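Local coordinates for protein-L-isoaspartate O-methyltransferase beta-aspartate methyltransferase (Plasmodium falciparum, PDB 2PBF), which probably starts the repair of aged proteins by transferring a methyl group from S-adenosyl-L-methionine to L-isoaspartyl residues, at residues Pro64-His67 with Ala68-Leu71; Asn18-Arg22 with Gly23-Asp27. All coordinates share one frame; numbering follows the deposited sequence.

Interaction 1: residues Pro64-His67 with Ala68-Leu71; sequences PHMH and ALSL. With SAH (S-adenosyl-L-homocysteine), chain C.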
loop_
_atom_site.group_PDB
_atom_site.type_symbol
_atom_site.label_atom_id
_atom_site.label_comp_id
_atom_site.label_asym_id
_atom_site.label_seq_id
_atom_site.Cartn_x
_atom_site.Cartn_y
_atom_site.Cartn_z
ATOM N N PRO A 64 12.180 0.938 1.505
ATOM C CA PRO A 64 11.712 -0.000 2.502
ATOM C C PRO A 64 11.194 0.650 3.814
ATOM O O PRO A 64 10.225 0.155 4.359
ATOM C CB PRO A 64 12.929 -0.884 2.753
ATOM C CG PRO A 64 13.699 -0.854 1.471
ATOM C CD PRO A 64 13.453 0.513 0.888
ATOM N N HIS A 65 11.783 1.755 4.273
ATOM C CA HIS A 65 11.331 2.368 5.534
ATOM C C HIS A 65 9.928 2.947 5.371
ATOM O O HIS A 65 9.157 2.973 6.325
ATOM C CB HIS A 65 12.328 3.401 6.097
ATOM C CG HIS A 65 12.534 4.591 5.218
ATOM N ND1 HIS A 65 13.741 4.863 4.615
ATOM C CD2 HIS A 65 11.675 5.541 4.786
ATOM C CE1 HIS A 65 13.622 5.949 3.875
ATOM N NE2 HIS A 65 12.377 6.379 3.962
ATOM N N MET A 66 9.591 3.361 4.148
ATOM C CA MET A 66 8.274 3.899 3.879
ATOM C C MET A 66 7.223 2.824 3.823
ATOM O O MET A 66 6.123 3.054 4.336
ATOM C CB MET A 66 8.223 4.753 2.611
ATOM C CG MET A 66 8.657 6.204 2.806
ATOM S SD MET A 66 8.118 7.034 4.363
ATOM C CE MET A 66 6.344 6.754 4.369
ATOM N N HIS A 67 7.560 1.664 3.227
ATOM C CA HIS A 67 6.679 0.501 3.287
ATOM C C HIS A 67 6.509 0.081 4.747
ATOM O O HIS A 67 5.381 -0.209 5.200
ATOM C CB HIS A 67 7.218 -0.705 2.496
ATOM C CG HIS A 67 7.232 -0.538 1.000
ATOM N ND1 HIS A 67 8.209 -1.107 0.214
ATOM C CD2 HIS A 67 6.385 0.102 0.148
ATOM C CE1 HIS A 67 7.983 -0.809 -1.058
ATOM N NE2 HIS A 67 6.872 -0.087 -1.127
ATOM N N ALA A 68 7.624 0.009 5.478
ATOM C CA ALA A 68 7.577 -0.476 6.863
ATOM C C ALA A 68 6.696 0.421 7.725
ATOM O O ALA A 68 5.874 -0.076 8.488
ATOM C CB ALA A 68 8.969 -0.569 7.453
ATOM N N LEU A 69 6.869 1.734 7.580
ATOM C CA LEU A 69 6.148 2.710 8.370
ATOM C C LEU A 69 4.644 2.684 8.062
ATOM O O LEU A 69 3.820 2.698 8.975
ATOM C CB LEU A 69 6.736 4.110 8.160
ATOM C CG LEU A 69 5.806 5.312 8.404
ATOM C CD1 LEU A 69 5.618 5.651 9.898
ATOM C CD2 LEU A 69 6.348 6.493 7.673
ATOM N N SER A 70 4.290 2.616 6.784
ATOM C CA SER A 70 2.891 2.564 6.398
ATOM C C SER A 70 2.233 1.272 6.877
ATOM O O SER A 70 1.080 1.271 7.331
ATOM C CB SER A 70 2.756 2.724 4.882
ATOM O OG SER A 70 2.996 4.065 4.514
ATOM N N LEU A 71 2.974 0.173 6.772
ATOM C CA LEU A 71 2.479 -1.116 7.165
ATOM C C LEU A 71 2.256 -1.144 8.676
ATOM O O LEU A 71 1.293 -1.743 9.147
ATOM C CB LEU A 71 3.460 -2.204 6.742
ATOM C CG LEU A 71 3.030 -3.637 6.426
ATOM C CD1 LEU A 71 1.906 -3.708 5.375
ATOM C CD2 LEU A 71 4.245 -4.448 5.948
HETATM N N SAH C . 3.271 1.425 -3.133
HETATM C CA SAH C . 4.031 1.676 -4.384
HETATM C CB SAH C . 4.214 3.162 -4.561
HETATM C CG SAH C . 4.551 3.444 -6.019
HETATM S SD SAH C . 4.769 5.200 -6.318
HETATM C C SAH C . 5.380 0.951 -4.433
HETATM O O SAH C . 6.109 0.981 -3.440
HETATM O OXT SAH C . 5.748 0.326 -5.461
HETATM C "C5'" SAH C . 3.014 5.637 -6.362
HETATM C "C4'" SAH C . 2.192 5.005 -7.487
HETATM O "O4'" SAH C . 0.977 5.700 -7.541
HETATM C "C3'" SAH C . 2.775 5.067 -8.892
HETATM O "O3'" SAH C . 2.918 3.747 -9.391
HETATM C "C2'" SAH C . 1.769 5.881 -9.691
HETATM O "O2'" SAH C . 1.627 5.413 -11.014
HETATM C "C1'" SAH C . 0.507 5.677 -8.879
HETATM N N9 SAH C . -0.516 6.739 -8.996
HETATM C C8 SAH C . -0.282 8.081 -9.090
HETATM N N7 SAH C . -1.478 8.713 -9.123
HETATM C C5 SAH C . -2.475 7.801 -9.079
HETATM C C6 SAH C . -3.869 7.908 -9.116
HETATM N N6 SAH C . -4.495 9.073 -9.214
HETATM N N1 SAH C . -4.632 6.772 -9.019
HETATM C C2 SAH C . -4.020 5.537 -8.920
HETATM N N3 SAH C . -2.650 5.460 -8.902
HETATM C C4 SAH C . -1.878 6.565 -8.981
#
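Met66 and Leu69 touch along one flank of the helix, their side chains side by side and pointing the same way. Met66 CE lies 3.3 Å from Leu69 CD2, tighter than usual for two carbons. Met66 SD is further from Leu69 CD2, at 3.8 Å. Met66 starts out away from Leu69, but bends at chi2 (-40°) and chi3 (-53°) bring its CE close. The methyl end of the methionine, rather than its sulfur, therefore makes the tight contact.

His67 faces the ligand. His67 NE2 donates a hydrogen bond of 2.7 Å to SAH O, one of the two carboxylate oxygens of the homocysteine end. The bond is nearly straight, with an N-H...O angle of 167°. The carboxylate carbon lies in the ring plane, off the edge, so the imidazole meets the group edge-on. The His67 ring also stacks on Tyr93, which should limit its rotation.

Behind these side chains is regular helix. Four backbone hydrogen bonds run from the N atoms of Ala68, Leu69, Ser70 and Leu71 back to the O atoms of Pro64, His65, Met66 and His67, in that order. Ala68 N to Pro64 O is 2.8 Å. Further out, His65 ND1 is hydrogen-bonded to Asp50. Leu71 packs on Leu94 and Cys97 of helix 93-101, Ala68 on Met34 of helix 28-35, and Met66 and Leu69 on Val219 and Phe217 of strand 212-219.

This is the first part of helix 64-74, an alpha-helix with i+4 to i bonding. Through His67 it forms part of the S-adenosyl-L-homocysteine pocket of this Rossmann-like methyltransferase.

Interaction 2: residues Asn18-Arg22 with Gly23-Asp27; sequences NLKRR and GIIDD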
loop_
_atom_site.group_PDB
_atom_site.type_symbol
_atom_site.label_atom_id
_atom_site.label_comp_id
_atom_site.label_asym_id
_atom_site.label_seq_id
_atom_site.Cartn_x
_atom_site.Cartn_y
_atom_site.Cartn_z
ATOM N N ASN A 18 18.185 -4.600 9.582
ATOM C CA ASN A 18 18.735 -3.231 9.591
ATOM C C ASN A 18 17.689 -2.184 9.979
ATOM O O ASN A 18 17.962 -1.310 10.804
ATOM C CB ASN A 18 19.419 -2.880 8.248
ATOM C CG ASN A 18 19.667 -1.366 8.072
ATOM O OD1 ASN A 18 18.892 -0.666 7.402
ATOM N ND2 ASN A 18 20.740 -0.866 8.670
ATOM N N LEU A 19 16.490 -2.293 9.408
ATOM C CA LEU A 19 15.342 -1.462 9.807
ATOM C C LEU A 19 14.950 -1.627 11.283
ATOM O O LEU A 19 14.603 -0.647 11.945
ATOM C CB LEU A 19 14.130 -1.727 8.893
ATOM C CG LEU A 19 14.310 -1.508 7.382
ATOM C CD1 LEU A 19 12.983 -1.626 6.612
ATOM C CD2 LEU A 19 14.983 -0.171 7.106
ATOM N N LYS A 20 15.003 -2.855 11.796
ATOM C CA LYS A 20 14.779 -3.098 13.218
ATOM C C LYS A 20 15.814 -2.416 14.101
ATOM O O LYS A 20 15.437 -1.699 15.023
ATOM C CB LYS A 20 14.731 -4.585 13.527
ATOM C CG LYS A 20 13.326 -5.109 13.757
ATOM C CD LYS A 20 13.289 -6.639 13.735
ATOM C CE LYS A 20 13.796 -7.243 15.033
ATOM N NZ LYS A 20 13.927 -8.724 14.930
ATOM N N ARG A 21 17.106 -2.630 13.811
ATOM C CA ARG A 21 18.203 -1.943 14.514
ATOM C C ARG A 21 18.028 -0.425 14.503
ATOM O O ARG A 21 18.302 0.274 15.498
ATOM C CB ARG A 21 19.571 -2.348 13.944
ATOM C CG ARG A 21 19.966 -3.811 14.247
ATOM C CD ARG A 21 21.464 -4.095 13.991
ATOM N NE ARG A 21 21.973 -3.473 12.762
ATOM C CZ ARG A 21 22.108 -4.102 11.593
ATOM N NH1 ARG A 21 21.788 -5.389 11.476
ATOM N NH2 ARG A 21 22.569 -3.439 10.532
ATOM N N ARG A 22 17.527 0.092 13.396
ATOM C CA ARG A 22 17.327 1.521 13.280
ATOM C C ARG A 22 15.995 1.943 13.876
ATOM O O ARG A 22 15.680 3.135 13.923
ATOM C CB ARG A 22 17.452 1.949 11.819
ATOM C CG ARG A 22 18.860 1.820 11.277
ATOM C CD ARG A 22 19.065 2.752 10.108
ATOM N NE ARG A 22 18.458 2.248 8.878
ATOM C CZ ARG A 22 17.861 3.006 7.955
ATOM N NH1 ARG A 22 17.744 4.307 8.108
ATOM N NH2 ARG A 22 17.353 2.438 6.883
ATOM N N GLY A 23 15.222 0.968 14.352
ATOM C CA GLY A 23 13.944 1.238 15.000
ATOM C C GLY A 23 12.834 1.652 14.044
ATOM O O GLY A 23 11.852 2.238 14.472
ATOM N N ILE A 24 13.011 1.339 12.754
ATOM C CA ILE A 24 12.034 1.615 11.698
ATOM C C ILE A 24 10.956 0.533 11.753
ATOM O O ILE A 24 9.769 0.814 11.625
ATOM C CB ILE A 24 12.725 1.705 10.305
ATOM C CG1 ILE A 24 13.539 2.994 10.235
ATOM C CG2 ILE A 24 11.706 1.633 9.154
ATOM C CD1 ILE A 24 14.773 2.907 9.381
ATOM N N ILE A 25 11.393 -0.699 11.959
ATOM C CA ILE A 25 10.499 -1.783 12.323
ATOM C C ILE A 25 10.578 -1.956 13.836
ATOM O O ILE A 25 11.673 -2.197 14.366
ATOM C CB ILE A 25 10.871 -3.088 11.583
ATOM C CG1 ILE A 25 10.557 -2.949 10.090
ATOM C CG2 ILE A 25 10.150 -4.297 12.194
ATOM C CD1 ILE A 25 11.172 -4.015 9.237
ATOM N N ASP A 26 9.430 -1.769 14.507
ATOM C CA ASP A 26 9.245 -2.015 15.952
ATOM C C ASP A 26 7.949 -2.840 16.197
ATOM O O ASP A 26 7.146 -2.532 17.077
ATOM C CB ASP A 26 9.202 -0.689 16.739
ATOM C CG ASP A 26 8.124 0.287 16.217
ATOM O OD1 ASP A 26 7.042 -0.163 15.775
ATOM O OD2 ASP A 26 8.360 1.515 16.250
ATOM N N ASP A 27 7.765 -3.889 15.399
ATOM C CA ASP A 27 6.555 -4.678 15.411
ATOM C C ASP A 27 6.886 -6.011 14.748
ATOM O O ASP A 27 7.477 -6.060 13.659
ATOM C CB ASP A 27 5.441 -3.924 14.665
ATOM C CG ASP A 27 4.065 -4.567 14.822
ATOM O OD1 ASP A 27 3.161 -3.924 15.386
ATOM O OD2 ASP A 27 3.873 -5.696 14.341
#
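Arg22 and Ile24 lie side by side just past the end of helix 12-21. Arg22 CB is 3.7 Å from Ile24 CD1. The arginine chain then runs on and bends at chi3 (-77°), which brings the guanidinium back over the same methyl. Arg22 NE donates to Asn18 OD1 at 3.3 Å. The oxygen lies near the guanidinium plane, but NE sits above the amide plane of Asn18. At CZ the isoleucine methyl is centred over one face of the group, with Ile24 CD1 3.4 Å from Arg22 CZ. At the tip, Arg22 NH2 forms a salt bridge with Asp50. The guanidinium is thus held by an amide, a carboxylate and an apolar methyl.

Ile24 CD1 also meets Leu19 CD2, at 3.8 Å. Leu19 CB packs against Ile25 CD1 at the same distance. Lys20 crosses Ile25 obliquely: Lys20 CG is 3.6 Å from Ile25 CG2, while its ammonium end makes a cation-pi contact with Tyr31.

The backbone closes the turn. Leu19 O accepts two bonds, from Ile24 N and from Ile25 N. Ile24 N to Leu19 O is the shorter, at 2.7 Å, and its donor is only modestly tilted from the carbonyl plane. Ile25 N instead approaches from above that plane. Gly23 N bonds to Lys20 O, also from above the carbonyl plane. Gly23, with a positive phi of 74°, is the left-handed residue that ends the helix.

Beyond the turn, Asp27 is the N-cap of helix 28-35, with OD2 accepting from Val30 N. Ile24 N to Leu19 O (6→1) and Gly23 N to Lys20 O (5→2), with Ile24 packing on Leu19 across the end, make a Schellman motif that terminates helix 12-21.

In the fold
Interaction 2 comes first along the chain. It lies at the end of helix 12-21 and in the loop to helix 28-35; interaction 1 follows on helix 64-74. Their centres are about 10 Å apart, on the same side of the chain's centre, and they touch. Ile24 CG2 is 3.6 Å from His65 CB, while Leu19 packs on Pro64 and Ile25 on Ala68. Asp50 joins them too: it hydrogen-bonds His65 and forms a salt bridge with Arg22. Interaction 2 is the more peripheral, its centre about 19 Å from the centre of the chain. The N-terminal helical region therefore packs on a helix whose His67 binds the cofactor product.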